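Local coordinates for cellulase (Bacillus sp. BG-CS10, PDB 5E09), which is a cellulase that hydrolyses beta-1,4-glucosidic linkages in cellulose, with a family 5 catalytic barrel followed by an X2 module and a family 46 carbohydrate-binding module, at residues N346-R351 / R357-Q362; D398-L403 / F427-V432; T371-D376 / D391-K396. All blocks are in the same frame, centred on the assembly; numbering follows the deposited sequence.

Contact 1 of 3, residues N346-R351 / R357-Q362; sequences NLIHVR and RDQDIQ
Ile348 and Ile361 meet through the ends of their longer branches, with the two side chains crossing at about a right angle. CD1 of Ile361 lies 3.6 Å from CD1 of Ile348 and also reaches CG1 of Ile348 at 3.9 Å, so a single methyl is set against the CG1-CD1 bond of Ile348. Both isoleucines have CG1 anti to the carbonyl carbon (chi1 -61° in Ile348, -57° in Ile361), which sends the long branch into the interior and leaves CG2 anti to the backbone N. Their CA atoms are 8.3 Å apart, and the axes of strands 347-351 and 359-362 approach to 9.1 Å at 159° between directions. These strands are nearly antiparallel yet belong to different sheets: the first is an outermost strand of the mixed sheet, the second sits within the four-stranded antiparallel one. The pair therefore spans the interior of a beta-sandwich, in keeping with the immunoglobulin-like fold of X2 modules. Phe427 touches both isoleucines, Leu429 adds to the wall around Ile348, and Met395 packs on Ile361. Toward the other end of the contact, Gln359 runs past Ile348 in the opposite direction and brings its amide carbon CD within 3.8 Å of the carbonyl O of His349. The chain of Gln359 is bent at its second torsion, which lays the amide alongside the 347-351 backbone; which way round the amide sits is doubtful. Val350 lies loosely beside the end of Gln359, with Met404 and Ile356 packed against the valine from neighbouring loops.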
loop_
_atom_site.group_PDB
_atom_site.type_symbol
_atom_site.label_atom_id
_atom_site.label_comp_id
_atom_site.label_asym_id
_atom_site.label_seq_id
_atom_site.Cartn_x
_atom_site.Cartn_y
_atom_site.Cartn_z
ATOM N N ASN A 346 -12.905 14.636 -0.431
ATOM C CA ASN A 346 -12.025 15.593 -1.091
ATOM C C ASN A 346 -12.724 16.164 -2.318
ATOM O O ASN A 346 -12.115 16.846 -3.137
ATOM C CB ASN A 346 -10.693 14.946 -1.482
ATOM C CG ASN A 346 -10.813 14.055 -2.704
ATOM O OD1 ASN A 346 -11.746 13.264 -2.818
ATOM N ND2 ASN A 346 -9.874 14.186 -3.625
ATOM N N LEU A 347 -14.017 15.871 -2.431
ATOM C CA LEU A 347 -14.821 16.310 -3.560
ATOM C C LEU A 347 -15.960 17.225 -3.116
ATOM O O LEU A 347 -16.562 17.020 -2.062
ATOM C CB LEU A 347 -15.405 15.106 -4.304
ATOM C CG LEU A 347 -14.443 14.016 -4.778
ATOM C CD1 LEU A 347 -15.214 12.926 -5.505
ATOM C CD2 LEU A 347 -13.345 14.590 -5.672
ATOM N N ILE A 348 -16.246 18.230 -3.938
ATOM C CA ILE A 348 -17.433 19.059 -3.794
ATOM C C ILE A 348 -18.244 18.978 -5.079
ATOM O O ILE A 348 -17.803 19.453 -6.128
ATOM C CB ILE A 348 -17.081 20.522 -3.523
ATOM C CG1 ILE A 348 -16.288 20.655 -2.226
ATOM C CG2 ILE A 348 -18.340 21.377 -3.480
ATOM C CD1 ILE A 348 -15.744 22.048 -2.010
ATOM N N HIS A 349 -19.426 18.376 -5.006
ATOM C CA HIS A 349 -20.257 18.217 -6.191
ATOM C C HIS A 349 -21.304 19.312 -6.331
ATOM O O HIS A 349 -22.017 19.640 -5.385
ATOM C CB HIS A 349 -20.953 16.856 -6.182
ATOM C CG HIS A 349 -20.004 15.696 -6.150
ATOM N ND1 HIS A 349 -19.569 15.133 -4.975
ATOM C CD2 HIS A 349 -19.402 15.015 -7.152
ATOM C CE1 HIS A 349 -18.740 14.137 -5.253
ATOM N NE2 HIS A 349 -18.619 14.047 -6.561
ATOM N N VAL A 350 -21.390 19.861 -7.533
ATOM C CA VAL A 350 -22.431 20.807 -7.877
ATOM C C VAL A 350 -23.128 20.332 -9.147
ATOM O O VAL A 350 -22.486 20.107 -10.172
ATOM C CB VAL A 350 -21.861 22.221 -8.074
ATOM C CG1 VAL A 350 -22.898 23.141 -8.695
ATOM C CG2 VAL A 350 -21.356 22.781 -6.744
ATOM N N ARG A 351 -24.442 20.160 -9.072
ATOM C CA ARG A 351 -25.209 19.720 -10.228
ATOM C C ARG A 351 -25.314 20.830 -11.267
ATOM O O ARG A 351 -25.793 21.917 -10.970
ATOM C CB ARG A 351 -26.598 19.255 -9.799
ATOM C CG ARG A 351 -26.622 17.832 -9.279
ATOM C CD ARG A 351 -26.419 16.841 -10.416
ATOM N NE ARG A 351 -27.628 16.696 -11.217
ATOM C CZ ARG A 351 -28.341 15.577 -11.288
ATOM N NH1 ARG A 351 -27.951 14.498 -10.622
ATOM N NH2 ARG A 351 -29.434 15.536 -12.036
ATOM N N ARG A 357 -26.283 26.661 -4.760
ATOM C CA ARG A 357 -26.596 27.062 -3.400
ATOM C C ARG A 357 -25.401 26.868 -2.482
ATOM O O ARG A 357 -24.439 26.192 -2.852
ATOM C CB ARG A 357 -27.807 26.271 -2.894
ATOM C CG ARG A 357 -27.597 24.765 -2.908
ATOM C CD ARG A 357 -28.846 23.995 -2.486
ATOM N NE ARG A 357 -28.562 22.567 -2.448
ATOM C CZ ARG A 357 -27.998 21.951 -1.412
ATOM N NH1 ARG A 357 -27.656 22.640 -0.329
ATOM N NH2 ARG A 357 -27.763 20.646 -1.458
ATOM N N ASP A 358 -25.461 27.481 -1.299
ATOM C CA ASP A 358 -24.458 27.282 -0.256
ATOM C C ASP A 358 -24.259 25.786 -0.023
ATOM O O ASP A 358 -25.213 25.015 -0.126
ATOM C CB ASP A 358 -24.882 27.961 1.054
ATOM C CG ASP A 358 -24.704 29.482 1.035
ATOM O OD1 ASP A 358 -24.078 30.025 0.098
ATOM O OD2 ASP A 358 -25.185 30.139 1.981
ATOM N N GLN A 359 -23.034 25.366 0.286
ATOM C CA GLN A 359 -22.776 23.944 0.507
ATOM C C GLN A 359 -21.934 23.698 1.748
ATOM O O GLN A 359 -20.882 24.306 1.921
ATOM C CB GLN A 359 -22.086 23.320 -0.711
ATOM C CG GLN A 359 -22.909 23.367 -1.988
ATOM C CD GLN A 359 -23.048 22.007 -2.643
ATOM O OE1 GLN A 359 -22.257 21.094 -2.385
ATOM N NE2 GLN A 359 -24.061 21.861 -3.492
ATOM N N ASP A 360 -22.406 22.797 2.604
ATOM C CA ASP A 360 -21.700 22.459 3.836
ATOM C C ASP A 360 -20.755 21.282 3.627
ATOM O O ASP A 360 -20.994 20.426 2.773
ATOM C CB ASP A 360 -22.694 22.140 4.954
ATOM C CG ASP A 360 -23.307 23.389 5.567
ATOM O OD1 ASP A 360 -23.177 24.477 4.966
ATOM O OD2 ASP A 360 -23.923 23.283 6.649
ATOM N N ILE A 361 -19.684 21.253 4.416
ATOM C CA ILE A 361 -18.617 20.262 4.304
ATOM C C ILE A 361 -18.062 19.944 5.684
ATOM O O ILE A 361 -17.570 20.831 6.380
ATOM C CB ILE A 361 -17.445 20.751 3.420
ATOM C CG1 ILE A 361 -17.923 21.138 2.020
ATOM C CG2 ILE A 361 -16.362 19.686 3.339
ATOM C CD1 ILE A 361 -17.008 22.118 1.334
ATOM N N GLN A 362 -18.127 18.677 6.074
ATOM C CA GLN A 362 -17.664 18.278 7.394
ATOM C C GLN A 362 -16.146 18.119 7.401
ATOM O O GLN A 362 -15.589 17.294 6.678
ATOM C CB GLN A 362 -18.354 16.980 7.832
ATOM C CG GLN A 362 -17.919 16.458 9.192
ATOM C CD GLN A 362 -18.341 17.366 10.333
ATOM O OE1 GLN A 362 -17.511 17.781 11.145
ATOM N NE2 GLN A 362 -19.636 17.677 10.403
#

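Contact 2 of 3, residues D398-L403 / F427-V432; sequences DALTAL and FQLQNV
Leu429 rests both of its methyls on helix 397-403, with CD1 and CD2 lying over the end of Leu400 and CD2 also reaching the base of Leu403. The contact belongs to the immunoglobulin-like beta-sandwich of the X2 module, where this short helix leads from strand 392-395 of one sheet toward strand 410-419 of the other and packs on strand 425-432. CD2 of Leu400 faces the fork of Leu429, 3.9 Å from CD1 and 4.0 Å from CD2 of that leucine, and the two side chains cross obliquely. Leu429 has CG anti to the backbone N (chi1 179°) and beside the carbonyl carbon, which turns the fork of methyls to the helix. Leu400 and Leu403 lie three residues apart on the helix and so present neighbouring positions to the same leucine. Met404, the next residue in the chain, also touches Leu429, while Ile356 and Gln359 pack on Leu400. The bond from Leu403 N to Ala399 O (2.9 Å) is one of the helical bonds of this turn. On the Leu403 side the meeting point is the beta carbon: CB of Leu403 stands 3.9 Å from CD2 of Leu429.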
loop_
_atom_site.group_PDB
_atom_site.type_symbol
_atom_site.label_atom_id
_atom_site.label_comp_id
_atom_site.label_asym_id
_atom_site.label_seq_id
_atom_site.Cartn_x
_atom_site.Cartn_y
_atom_site.Cartn_z
ATOM N N ASP A 398 -22.084 32.260 -4.147
ATOM C CA ASP A 398 -21.466 33.188 -5.089
ATOM C C ASP A 398 -20.030 32.788 -5.426
ATOM O O ASP A 398 -19.591 32.944 -6.565
ATOM C CB ASP A 398 -21.500 34.611 -4.536
ATOM C CG ASP A 398 -22.912 35.128 -4.361
ATOM O OD1 ASP A 398 -23.792 34.724 -5.151
ATOM O OD2 ASP A 398 -23.141 35.933 -3.432
ATOM N N ALA A 399 -19.299 32.275 -4.440
ATOM C CA ALA A 399 -17.947 31.781 -4.684
ATOM C C ALA A 399 -17.975 30.577 -5.635
ATOM O O ALA A 399 -17.214 30.512 -6.603
ATOM C CB ALA A 399 -17.273 31.415 -3.376
ATOM N N LEU A 400 -18.865 29.632 -5.352
ATOM C CA LEU A 400 -19.033 28.468 -6.210
ATOM C C LEU A 400 -19.407 28.909 -7.621
ATOM O O LEU A 400 -18.828 28.436 -8.595
ATOM C CB LEU A 400 -20.091 27.523 -5.635
ATOM C CG LEU A 400 -19.717 26.921 -4.276
ATOM C CD1 LEU A 400 -20.896 26.206 -3.638
ATOM C CD2 LEU A 400 -18.537 25.978 -4.420
ATOM N N THR A 401 -20.351 29.840 -7.726
ATOM C CA THR A 401 -20.749 30.370 -9.025
ATOM C C THR A 401 -19.551 30.949 -9.776
ATOM O O THR A 401 -19.314 30.615 -10.936
ATOM C CB THR A 401 -21.832 31.455 -8.884
ATOM O OG1 THR A 401 -23.026 30.862 -8.366
ATOM C CG2 THR A 401 -22.144 32.095 -10.237
ATOM N N ALA A 402 -18.792 31.803 -9.101
ATOM C CA ALA A 402 -17.647 32.463 -9.713
ATOM C C ALA A 402 -16.595 31.455 -10.180
ATOM O O ALA A 402 -15.981 31.633 -11.236
ATOM C CB ALA A 402 -17.029 33.464 -8.733
ATOM N N LEU A 403 -16.402 30.394 -9.399
ATOM C CA LEU A 403 -15.357 29.409 -9.683
ATOM C C LEU A 403 -15.730 28.416 -10.777
ATOM O O LEU A 403 -14.884 27.673 -11.273
ATOM C CB LEU A 403 -15.006 28.638 -8.412
ATOM C CG LEU A 403 -14.246 29.425 -7.352
ATOM C CD1 LEU A 403 -14.305 28.705 -6.015
ATOM C CD2 LEU A 403 -12.811 29.624 -7.788
ATOM N N PHE A 427 -9.882 20.268 -1.940
ATOM C CA PHE A 427 -11.196 19.958 -2.485
ATOM C C PHE A 427 -11.214 20.107 -3.998
ATOM O O PHE A 427 -10.839 21.153 -4.531
ATOM C CB PHE A 427 -12.266 20.866 -1.877
ATOM C CG PHE A 427 -12.444 20.687 -0.401
ATOM C CD1 PHE A 427 -13.053 19.547 0.103
ATOM C CD2 PHE A 427 -12.016 21.658 0.481
ATOM C CE1 PHE A 427 -13.224 19.379 1.467
ATOM C CE2 PHE A 427 -12.185 21.502 1.847
ATOM C CZ PHE A 427 -12.788 20.360 2.340
ATOM N N GLN A 428 -11.656 19.059 -4.684
ATOM C CA GLN A 428 -11.928 19.135 -6.111
ATOM C C GLN A 428 -13.374 19.588 -6.304
ATOM O O GLN A 428 -14.304 18.919 -5.855
ATOM C CB GLN A 428 -11.689 17.779 -6.789
ATOM C CG GLN A 428 -10.400 17.076 -6.363
ATOM C CD GLN A 428 -9.147 17.728 -6.928
ATOM O OE1 GLN A 428 -9.054 17.986 -8.129
ATOM N NE2 GLN A 428 -8.172 17.986 -6.064
ATOM N N LEU A 429 -13.564 20.732 -6.951
ATOM C CA LEU A 429 -14.906 21.248 -7.209
ATOM C C LEU A 429 -15.449 20.642 -8.503
ATOM O O LEU A 429 -15.113 21.089 -9.603
ATOM C CB LEU A 429 -14.887 22.777 -7.278
ATOM C CG LEU A 429 -16.192 23.527 -7.555
ATOM C CD1 LEU A 429 -17.310 23.059 -6.637
ATOM C CD2 LEU A 429 -15.968 25.024 -7.396
ATOM N N GLN A 430 -16.283 19.613 -8.360
ATOM C CA GLN A 430 -16.793 18.865 -9.504
ATOM C C GLN A 430 -18.147 19.379 -9.996
ATOM O O GLN A 430 -19.135 19.329 -9.262
ATOM C CB GLN A 430 -16.926 17.375 -9.152
ATOM C CG GLN A 430 -15.648 16.695 -8.677
ATOM C CD GLN A 430 -14.556 16.688 -9.733
ATOM O OE1 GLN A 430 -13.510 17.310 -9.558
ATOM N NE2 GLN A 430 -14.795 15.985 -10.832
ATOM N N ASN A 431 -18.194 19.860 -11.238
ATOM C CA ASN A 431 -19.465 20.130 -11.902
ATOM C C ASN A 431 -19.979 18.838 -12.525
ATOM O O ASN A 431 -19.401 18.343 -13.486
ATOM C CB ASN A 431 -19.312 21.217 -12.976
ATOM C CG ASN A 431 -20.644 21.857 -13.369
ATOM O OD1 ASN A 431 -21.653 21.702 -12.674
ATOM N ND2 ASN A 431 -20.648 22.584 -14.484
ATOM N N VAL A 432 -21.051 18.280 -11.983
ATOM C CA VAL A 432 -21.528 17.008 -12.499
ATOM C C VAL A 432 -22.909 17.087 -13.119
ATOM O O VAL A 432 -23.690 18.006 -12.859
ATOM C CB VAL A 432 -21.558 15.925 -11.397
ATOM C CG1 VAL A 432 -20.170 15.727 -10.811
ATOM C CG2 VAL A 432 -22.554 16.294 -10.313
#

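Contact 3 of 3, residues T371-D376 / D391-K396; sequences TGLQVD and DVLTMK
Leu373 crosses from strand 370-375 toward Leu393 and Met395, the latter a selenomethionine in the crystal. Its CB points at the opposite segment but remains well short of it, and Ile415 and Ala417 of the adjoining strand 410-419 pack on this side chain. CG follows anti to the carbonyl carbon (chi1 -61°), and with chi2 at -172° the branch ending in CD1 continues the extended line from CA. CD1 consequently goes deepest: it lies 3.6 Å from SE of Met395 and 4.1 Å from CD1 of Leu393, and both side chains approach that of Leu373 tip to tip. The directions from CD1 of Leu373 to these two atoms differ by somewhat less than a right angle, so one strand meets the methyl on two fronts. The other branch, CD2, stays further back, 4.4 Å from CD2 of Leu393. Met395 is bent at both chi2 and chi3, which folds its chain so that SE is the atom nearest the leucine, with CE of Met395 further off, 4.4 Å from CD1 of Leu373. Tyr386 touches all three side chains from strand 386-389, the neighbour of 392-395. Leu373 comes from the mixed sheet and its partners from the antiparallel one, a meeting of inward-facing apolar residues characteristic of the core of an immunoglobulin-like beta-sandwich.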
loop_
_atom_site.group_PDB
_atom_site.type_symbol
_atom_site.label_atom_id
_atom_site.label_comp_id
_atom_site.label_asym_id
_atom_site.label_seq_id
_atom_site.Cartn_x
_atom_site.Cartn_y
_atom_site.Cartn_z
ATOM N N THR A 371 -7.133 27.947 8.937
ATOM C CA THR A 371 -6.624 29.318 8.926
ATOM C C THR A 371 -6.952 30.082 7.638
ATOM O O THR A 371 -6.831 31.306 7.599
ATOM C CB THR A 371 -5.104 29.356 9.135
ATOM O OG1 THR A 371 -4.456 28.630 8.085
ATOM C CG2 THR A 371 -4.740 28.750 10.479
ATOM N N GLY A 372 -7.355 29.367 6.590
ATOM C CA GLY A 372 -7.754 30.007 5.349
ATOM C C GLY A 372 -8.106 29.053 4.216
ATOM O O GLY A 372 -7.898 27.843 4.318
ATOM N N LEU A 373 -8.666 29.607 3.144
ATOM C CA LEU A 373 -8.875 28.887 1.889
ATOM C C LEU A 373 -8.166 29.621 0.763
ATOM O O LEU A 373 -8.030 30.846 0.807
ATOM C CB LEU A 373 -10.363 28.754 1.549
ATOM C CG LEU A 373 -11.285 28.004 2.509
ATOM C CD1 LEU A 373 -12.665 27.827 1.882
ATOM C CD2 LEU A 373 -10.686 26.660 2.902
ATOM N N GLN A 374 -7.732 28.881 -0.249
ATOM C CA GLN A 374 -7.079 29.478 -1.408
ATOM C C GLN A 374 -7.530 28.825 -2.705
ATOM O O GLN A 374 -7.865 27.649 -2.733
ATOM C CB GLN A 374 -5.559 29.378 -1.288
ATOM C CG GLN A 374 -4.960 30.230 -0.187
ATOM C CD GLN A 374 -3.520 30.632 -0.474
ATOM O OE1 GLN A 374 -2.825 29.981 -1.257
ATOM N NE2 GLN A 374 -3.072 31.720 0.149
ATOM N N VAL A 375 -7.560 29.606 -3.775
ATOM C CA VAL A 375 -7.718 29.076 -5.122
ATOM C C VAL A 375 -6.620 29.692 -5.981
ATOM O O VAL A 375 -6.482 30.917 -6.027
ATOM C CB VAL A 375 -9.101 29.387 -5.727
ATOM C CG1 VAL A 375 -9.143 28.972 -7.196
ATOM C CG2 VAL A 375 -10.205 28.702 -4.937
ATOM N N ASP A 376 -5.835 28.843 -6.640
ATOM C CA ASP A 376 -4.707 29.295 -7.451
ATOM C C ASP A 376 -3.748 30.171 -6.643
ATOM O O ASP A 376 -3.236 31.168 -7.150
ATOM C CB ASP A 376 -5.192 30.064 -8.685
ATOM C CG ASP A 376 -6.130 29.249 -9.557
ATOM O OD1 ASP A 376 -5.861 28.046 -9.778
ATOM O OD2 ASP A 376 -7.142 29.814 -10.023
ATOM N N ASP A 391 -16.559 23.104 12.945
ATOM C CA ASP A 391 -15.682 22.292 12.121
ATOM C C ASP A 391 -16.396 22.090 10.802
ATOM O O ASP A 391 -15.960 21.313 9.953
ATOM C CB ASP A 391 -15.407 20.945 12.788
ATOM C CG ASP A 391 -16.671 20.140 13.020
ATOM O OD1 ASP A 391 -17.762 20.627 12.659
ATOM O OD2 ASP A 391 -16.571 19.018 13.561
ATOM N N VAL A 392 -17.512 22.793 10.647
ATOM C CA VAL A 392 -18.321 22.656 9.453
ATOM C C VAL A 392 -17.986 23.843 8.554
ATOM O O VAL A 392 -18.206 24.998 8.921
ATOM C CB VAL A 392 -19.824 22.666 9.779
ATOM C CG1 VAL A 392 -20.644 22.594 8.501
ATOM C CG2 VAL A 392 -20.172 21.514 10.710
ATOM N N LEU A 393 -17.458 23.547 7.372
ATOM C CA LEU A 393 -17.095 24.554 6.387
ATOM C C LEU A 393 -18.221 24.812 5.389
ATOM O O LEU A 393 -18.718 23.894 4.764
ATOM C CB LEU A 393 -15.836 24.114 5.639
ATOM C CG LEU A 393 -15.385 24.979 4.463
ATOM C CD1 LEU A 393 -14.925 26.350 4.958
ATOM C CD2 LEU A 393 -14.284 24.284 3.671
ATOM N N THR A 394 -18.612 26.064 5.213
ATOM C CA THR A 394 -19.592 26.388 4.189
ATOM C C THR A 394 -18.971 27.161 3.026
ATOM O O THR A 394 -18.361 28.220 3.226
ATOM C CB THR A 394 -20.753 27.210 4.769
ATOM O OG1 THR A 394 -21.371 26.482 5.839
ATOM C CG2 THR A 394 -21.788 27.502 3.687
HETATM N N MSE A 395 -19.117 26.614 1.817
HETATM C CA MSE A 395 -18.821 27.352 0.590
HETATM C C MSE A 395 -20.048 28.156 0.183
HETATM O O MSE A 395 -21.140 27.599 0.006
HETATM C CB MSE A 395 -18.409 26.418 -0.557
HETATM C CG MSE A 395 -17.141 25.635 -0.304
HETATM SE SE MSE A 395 -15.635 26.765 0.205
HETATM C CE MSE A 395 -15.708 28.029 -1.278
ATOM N N LYS A 396 -19.865 29.463 0.033
ATOM C CA LYS A 396 -20.967 30.341 -0.326
ATOM C C LYS A 396 -21.302 30.199 -1.806
ATOM O O LYS A 396 -20.418 29.969 -2.633
ATOM C CB LYS A 396 -20.631 31.797 0.013
ATOM C CG LYS A 396 -20.198 32.022 1.462
ATOM C CD LYS A 396 -21.325 31.762 2.444
ATOM C CE LYS A 396 -22.518 32.662 2.164
ATOM N NZ LYS A 396 -23.599 32.529 3.182
#

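How the contacts relate
All three contacts belong to the X2 module. Contact 1 closes first along the chain, contact 3 opens next, and contact 2 follows, with strand 392-395 of contact 3 leading through Lys396, at the N-cap position, into the helix of contact 2. The centres of contacts 1 and 2 lie about 8 Å apart. Contact 3 is centred about 11 Å from contact 1 and about 12 Å from contact 2. Strands 347-351 and 425-432 are neighbours in the mixed sheet, 359-364 and 392-395 in the antiparallel one. Contacts 1 and 3 bridge the two sheets, while contact 2 sets the helix against the mixed sheet. Together they contribute to the apolar interior of the module.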